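Local coordinates for periplasmic cell division protein (SufI) (Aquifex aeolicus, PDB 6SYY) that binds copper ions and probably acts as an oxidoreductase of the multicopper oxidase family, at residues V295-R300 with G448-M453; Y443-G448 with V481-M486. All coordinates share one frame; numbering follows the deposited sequence.

Interaction 1: V295-R300 with G448-M453; sequences VAPGER and GMYHPM. With CU (copper (II) ion), chain B.
A296 and P297 form a blunt knob that fits against the hollow formed by Y450 and P452. The methyl of A296 enters the angle between the two, with CB 3.7 Å from P452 CB and 4.1 Å from Y450 CE1. A methyl is enough to touch both rings. P297 leans in beside it: its CD reaches the phenol edge near the ring plane, 3.2 Å from Y450 OH. P452 CB also lies 3.8 Å from P297 O, so the backbone of the turn, as well as the A296 methyl, meets the P452 ring.

The knob keeps its form because A296 to E299 make a type II β turn, closed by E299 N to A296 O at 3.0 Å. P297 suits the turn's second position, and at G298 (phi 91°) a β-carbon would jam against the preceding carbonyl oxygen. E299 OE1 also takes the A296 N-H, at 2.7 Å. Facing the knob, Y450 and P452 flank H451, whose CB points away from the turn and whose ring binds the copper ion through ND1 at 2.2 Å; C509 and H514 complete that site.

No hydrogen bond crosses the interface. The hydroxyl of Y450 is instead bonded to A258 O, and A296 N is satisfied within its own turn, which implies that shape and apolar contact join the turn to the residues on either side of copper ligand H451 in sequence.

Interaction 2: Y443-G448 with V481-M486; sequences YVNNTG and VIVAPM
Two strands from facing sheets of a cupredoxin-like β sandwich, 437-445 and 480-483, meet at their C-terminal ends, where N445 opens an Asx turn and also bonds across. The short strand axes pass 8.8 Å apart at 35°, a separation that side chains must fill. Y443 crosses V481 obliquely, its CE2 3.9 Å from V481 CG1. The branched V483 serves two neighbours: CG2 meets Y443 CB, while CG1 lies 3.6 Å from N445 CB.

CB of N445 points toward the other segment and CG stands anti to the backbone N (chi1 -176°). ND2 donates to V483 O at 3.2 Å, from above that carbonyl's plane, and weakly to A484 O at 3.1 Å; M449 O is a further acceptor. The opposite end of the amide grips T447: OD1 takes T447 N at 2.9 Å, the bond that defines the Asx turn, and T447 OG1 in the carbonyl plane, on a lone pair, at 2.6 Å. Asparagine suits the place because it donates and accepts at once. An alanine here would probably leave T447 N and its hydroxyl without their shared acceptor and take from M449 O and V483 O the amide donor that links them.

Farther along, P485 CG lies 3.5 Å from G448 O, and M486, bent at its second torsion (-52°), brings SD near the carbonyl oxygens of N445 and T447. Since T447 OG1 is also bonded to H451 NE2, N445 probably helps, through T447, to position this copper ligand; side chains filling the gap between two facing sheets are characteristic of the cupredoxin β sandwich.

In the fold
From the N terminus the chain first reaches 295-300, the turn between strands 293-295 and 300-306, then 443-448, 448-453 and finally 481-486. The segments alternate, so the two contacts cross. Interaction 1 closes a long loop of 147 intervening residues, part of it not modelled, and ties the middle multicopper oxidase region to the C-terminal one. Interaction 2 closes a shorter loop of 32 residues inside the C-terminal region and joins its two facing sheets. They share G448, and strands 451-455 and 480-483 are neighbours in one sheet: M453 N lies 2.9 Å from V481 O, probably hydrogen-bonded. Strand 451-455 thus takes part in interaction 1 through P452 and pairs with strand 480-483 of interaction 2.

Interaction 1: V295-R300 with G448-M453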
loop_
_atom_site.group_PDB
_atom_site.type_symbol
_atom_site.label_atom_id
_atom_site.label_comp_id
_atom_site.label_asym_id
_atom_site.label_seq_id
_atom_site.Cartn_x
_atom_site.Cartn_y
_atom_site.Cartn_z
ATOM N N VAL A 295 -5.701 7.736 -4.652
ATOM C CA VAL A 295 -4.938 6.659 -4.034
ATOM C C VAL A 295 -5.909 5.686 -3.374
ATOM O O VAL A 295 -6.675 6.066 -2.481
ATOM C CB VAL A 295 -3.901 7.192 -3.029
ATOM C CG1 VAL A 295 -4.490 8.303 -2.174
ATOM C CG2 VAL A 295 -3.346 6.058 -2.177
ATOM N N ALA A 296 -5.888 4.457 -3.823
ATOM C CA ALA A 296 -6.739 3.396 -3.321
ATOM C C ALA A 296 -6.008 2.587 -2.261
ATOM O O ALA A 296 -4.785 2.691 -2.118
ATOM C CB ALA A 296 -7.172 2.482 -4.473
ATOM N N PRO A 297 -6.729 1.789 -1.476
ATOM C CA PRO A 297 -6.062 0.872 -0.545
ATOM C C PRO A 297 -5.040 0.000 -1.258
ATOM O O PRO A 297 -5.317 -0.582 -2.307
ATOM C CB PRO A 297 -7.221 0.042 0.011
ATOM C CG PRO A 297 -8.391 0.942 -0.072
ATOM C CD PRO A 297 -8.189 1.812 -1.277
ATOM N N GLY A 298 -3.844 -0.090 -0.678
ATOM C CA GLY A 298 -2.752 -0.821 -1.278
ATOM C C GLY A 298 -1.854 0.003 -2.177
ATOM O O GLY A 298 -0.718 -0.408 -2.442
ATOM N N GLU A 299 -2.325 1.147 -2.659
ATOM C CA GLU A 299 -1.471 2.042 -3.422
ATOM C C GLU A 299 -0.569 2.843 -2.489
ATOM O O GLU A 299 -0.895 3.084 -1.321
ATOM C CB GLU A 299 -2.305 2.995 -4.277
ATOM C CG GLU A 299 -2.944 2.354 -5.502
ATOM C CD GLU A 299 -3.544 3.381 -6.451
ATOM O OE1 GLU A 299 -4.345 4.226 -5.994
ATOM O OE2 GLU A 299 -3.205 3.353 -7.654
ATOM N N ARG A 300 0.586 3.241 -3.017
ATOM C CA ARG A 300 1.483 4.168 -2.342
ATOM C C ARG A 300 1.942 5.198 -3.361
ATOM O O ARG A 300 2.421 4.835 -4.439
ATOM C CB ARG A 300 2.688 3.449 -1.716
ATOM C CG ARG A 300 2.359 2.576 -0.504
ATOM C CD ARG A 300 2.181 1.128 -0.903
ATOM N NE ARG A 300 3.405 0.588 -1.489
ATOM C CZ ARG A 300 3.467 -0.555 -2.163
ATOM N NH1 ARG A 300 2.368 -1.277 -2.344
ATOM N NH2 ARG A 300 4.626 -0.972 -2.664
ATOM N N GLY A 448 -20.748 -2.994 -9.938
ATOM C CA GLY A 448 -21.073 -1.623 -9.616
ATOM C C GLY A 448 -20.092 -0.927 -8.707
ATOM O O GLY A 448 -20.291 0.246 -8.374
ATOM N N MET A 449 -19.028 -1.609 -8.297
ATOM C CA MET A 449 -18.070 -1.061 -7.352
ATOM C C MET A 449 -16.674 -1.079 -7.955
ATOM O O MET A 449 -16.350 -1.926 -8.790
ATOM C CB MET A 449 -18.086 -1.848 -6.033
ATOM C CG MET A 449 -17.238 -1.227 -4.943
ATOM S SD MET A 449 -17.837 -1.607 -3.299
ATOM C CE MET A 449 -16.784 -0.536 -2.332
ATOM N N TYR A 450 -15.850 -0.125 -7.537
ATOM C CA TYR A 450 -14.463 -0.135 -7.958
ATOM C C TYR A 450 -13.702 -1.224 -7.209
ATOM O O TYR A 450 -14.097 -1.667 -6.125
ATOM C CB TYR A 450 -13.820 1.234 -7.724
ATOM C CG TYR A 450 -13.072 1.352 -6.415
ATOM C CD1 TYR A 450 -11.690 1.217 -6.371
ATOM C CD2 TYR A 450 -13.747 1.598 -5.225
ATOM C CE1 TYR A 450 -11.000 1.327 -5.178
ATOM C CE2 TYR A 450 -13.061 1.708 -4.023
ATOM C CZ TYR A 450 -11.688 1.567 -4.007
ATOM O OH TYR A 450 -10.993 1.678 -2.821
ATOM N N HIS A 451 -12.597 -1.663 -7.803
ATOM C CA HIS A 451 -11.734 -2.650 -7.170
ATOM C C HIS A 451 -10.274 -2.292 -7.405
ATOM O O HIS A 451 -9.830 -2.220 -8.557
ATOM C CB HIS A 451 -12.012 -4.054 -7.707
ATOM C CG HIS A 451 -13.446 -4.462 -7.612
ATOM N ND1 HIS A 451 -14.031 -4.848 -6.426
ATOM C CD2 HIS A 451 -14.417 -4.538 -8.554
ATOM C CE1 HIS A 451 -15.300 -5.146 -6.642
ATOM N NE2 HIS A 451 -15.559 -4.965 -7.925
ATOM N N PRO A 452 -9.503 -2.059 -6.354
ATOM C CA PRO A 452 -8.054 -1.914 -6.533
ATOM C C PRO A 452 -7.392 -3.281 -6.606
ATOM O O PRO A 452 -7.204 -3.946 -5.583
ATOM C CB PRO A 452 -7.628 -1.121 -5.291
ATOM C CG PRO A 452 -8.617 -1.535 -4.238
ATOM C CD PRO A 452 -9.911 -1.895 -4.948
ATOM N N MET A 453 -7.055 -3.719 -7.814
ATOM C CA MET A 453 -6.586 -5.079 -8.041
ATOM C C MET A 453 -5.078 -5.164 -7.850
ATOM O O MET A 453 -4.322 -4.380 -8.433
ATOM C CB MET A 453 -6.977 -5.556 -9.439
ATOM C CG MET A 453 -8.480 -5.661 -9.654
ATOM S SD MET A 453 -9.271 -6.787 -8.483
ATOM C CE MET A 453 -8.378 -8.308 -8.813
HETATM CU CU CU B . -12.879 -5.501 -4.686
#

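Interaction 2: Y443-G448 with V481-M486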
loop_
_atom_site.group_PDB
_atom_site.type_symbol
_atom_site.label_atom_id
_atom_site.label_comp_id
_atom_site.label_asym_id
_atom_site.label_seq_id
_atom_site.Cartn_x
_atom_site.Cartn_y
_atom_site.Cartn_z
ATOM N N TYR A 443 -8.134 -6.468 -16.858
ATOM C CA TYR A 443 -9.205 -6.435 -15.877
ATOM C C TYR A 443 -10.460 -5.859 -16.516
ATOM O O TYR A 443 -10.419 -4.781 -17.117
ATOM C CB TYR A 443 -8.802 -5.599 -14.666
ATOM C CG TYR A 443 -7.714 -6.213 -13.816
ATOM C CD1 TYR A 443 -7.915 -7.422 -13.168
ATOM C CD2 TYR A 443 -6.498 -5.568 -13.638
ATOM C CE1 TYR A 443 -6.926 -7.985 -12.378
ATOM C CE2 TYR A 443 -5.504 -6.119 -12.851
ATOM C CZ TYR A 443 -5.725 -7.330 -12.223
ATOM O OH TYR A 443 -4.742 -7.886 -11.437
ATOM N N VAL A 444 -11.570 -6.582 -16.395
ATOM C CA VAL A 444 -12.863 -6.142 -16.906
ATOM C C VAL A 444 -13.832 -6.142 -15.734
ATOM O O VAL A 444 -14.264 -7.209 -15.280
ATOM C CB VAL A 444 -13.373 -7.039 -18.041
ATOM C CG1 VAL A 444 -14.674 -6.492 -18.595
ATOM C CG2 VAL A 444 -12.329 -7.158 -19.142
ATOM N N ASN A 445 -14.183 -4.953 -15.249
ATOM C CA ASN A 445 -15.030 -4.805 -14.065
ATOM C C ASN A 445 -16.483 -4.680 -14.509
ATOM O O ASN A 445 -16.924 -3.613 -14.935
ATOM C CB ASN A 445 -14.593 -3.596 -13.246
ATOM C CG ASN A 445 -15.377 -3.449 -11.955
ATOM O OD1 ASN A 445 -16.227 -4.282 -11.625
ATOM N ND2 ASN A 445 -15.084 -2.389 -11.204
ATOM N N ASN A 446 -17.237 -5.774 -14.390
ATOM C CA ASN A 446 -18.663 -5.781 -14.685
ATOM C C ASN A 446 -19.519 -5.595 -13.437
ATOM O O ASN A 446 -20.695 -5.974 -13.437
ATOM C CB ASN A 446 -19.050 -7.078 -15.397
ATOM C CG ASN A 446 -18.461 -7.178 -16.790
ATOM O OD1 ASN A 446 -18.358 -6.180 -17.508
ATOM N ND2 ASN A 446 -18.069 -8.386 -17.179
ATOM N N THR A 447 -18.958 -5.024 -12.374
ATOM C CA THR A 447 -19.692 -4.792 -11.138
ATOM C C THR A 447 -19.932 -3.303 -10.939
ATOM O O THR A 447 -19.399 -2.456 -11.662
ATOM C CB THR A 447 -18.942 -5.366 -9.932
ATOM O OG1 THR A 447 -17.813 -4.538 -9.636
ATOM C CG2 THR A 447 -18.463 -6.777 -10.228
ATOM N N GLY A 448 -20.748 -2.994 -9.938
ATOM C CA GLY A 448 -21.073 -1.623 -9.616
ATOM C C GLY A 448 -20.092 -0.927 -8.707
ATOM O O GLY A 448 -20.291 0.246 -8.374
ATOM N N VAL A 481 -3.733 -1.480 -9.118
ATOM C CA VAL A 481 -4.338 -0.591 -10.109
ATOM C C VAL A 481 -5.823 -0.431 -9.806
ATOM O O VAL A 481 -6.527 -1.416 -9.560
ATOM C CB VAL A 481 -4.115 -1.089 -11.551
ATOM C CG1 VAL A 481 -4.680 -2.488 -11.751
ATOM C CG2 VAL A 481 -4.722 -0.101 -12.557
ATOM N N ILE A 482 -6.289 0.819 -9.813
ATOM C CA ILE A 482 -7.706 1.107 -9.623
ATOM C C ILE A 482 -8.468 0.701 -10.872
ATOM O O ILE A 482 -8.092 1.069 -11.993
ATOM C CB ILE A 482 -7.918 2.600 -9.323
ATOM C CG1 ILE A 482 -7.239 3.001 -8.013
ATOM C CG2 ILE A 482 -9.403 2.936 -9.295
ATOM C CD1 ILE A 482 -7.340 4.478 -7.714
ATOM N N VAL A 483 -9.549 -0.050 -10.688
ATOM C CA VAL A 483 -10.425 -0.448 -11.785
ATOM C C VAL A 483 -11.823 0.039 -11.433
ATOM O O VAL A 483 -12.503 -0.563 -10.593
ATOM C CB VAL A 483 -10.403 -1.959 -12.029
ATOM C CG1 VAL A 483 -11.258 -2.310 -13.241
ATOM C CG2 VAL A 483 -8.967 -2.439 -12.218
ATOM N N ALA A 484 -12.258 1.123 -12.079
ATOM C CA ALA A 484 -13.522 1.768 -11.755
ATOM C C ALA A 484 -14.700 0.921 -12.238
ATOM O O ALA A 484 -14.528 0.028 -13.069
ATOM C CB ALA A 484 -13.579 3.157 -12.388
ATOM N N PRO A 485 -15.906 1.180 -11.726
ATOM C CA PRO A 485 -17.082 0.444 -12.208
ATOM C C PRO A 485 -17.212 0.535 -13.718
ATOM O O PRO A 485 -17.060 1.606 -14.307
ATOM C CB PRO A 485 -18.249 1.141 -11.501
ATOM C CG PRO A 485 -17.659 1.671 -10.260
ATOM C CD PRO A 485 -16.256 2.083 -10.615
ATOM N N MET A 486 -17.474 -0.611 -14.346
ATOM C CA MET A 486 -17.680 -0.718 -15.789
ATOM C C MET A 486 -16.451 -0.283 -16.588
ATOM O O MET A 486 -16.568 0.082 -17.762
ATOM C CB MET A 486 -18.919 0.076 -16.233
ATOM C CG MET A 486 -20.194 -0.294 -15.475
ATOM S SD MET A 486 -20.525 -2.076 -15.464
ATOM C CE MET A 486 -22.031 -2.152 -14.493
#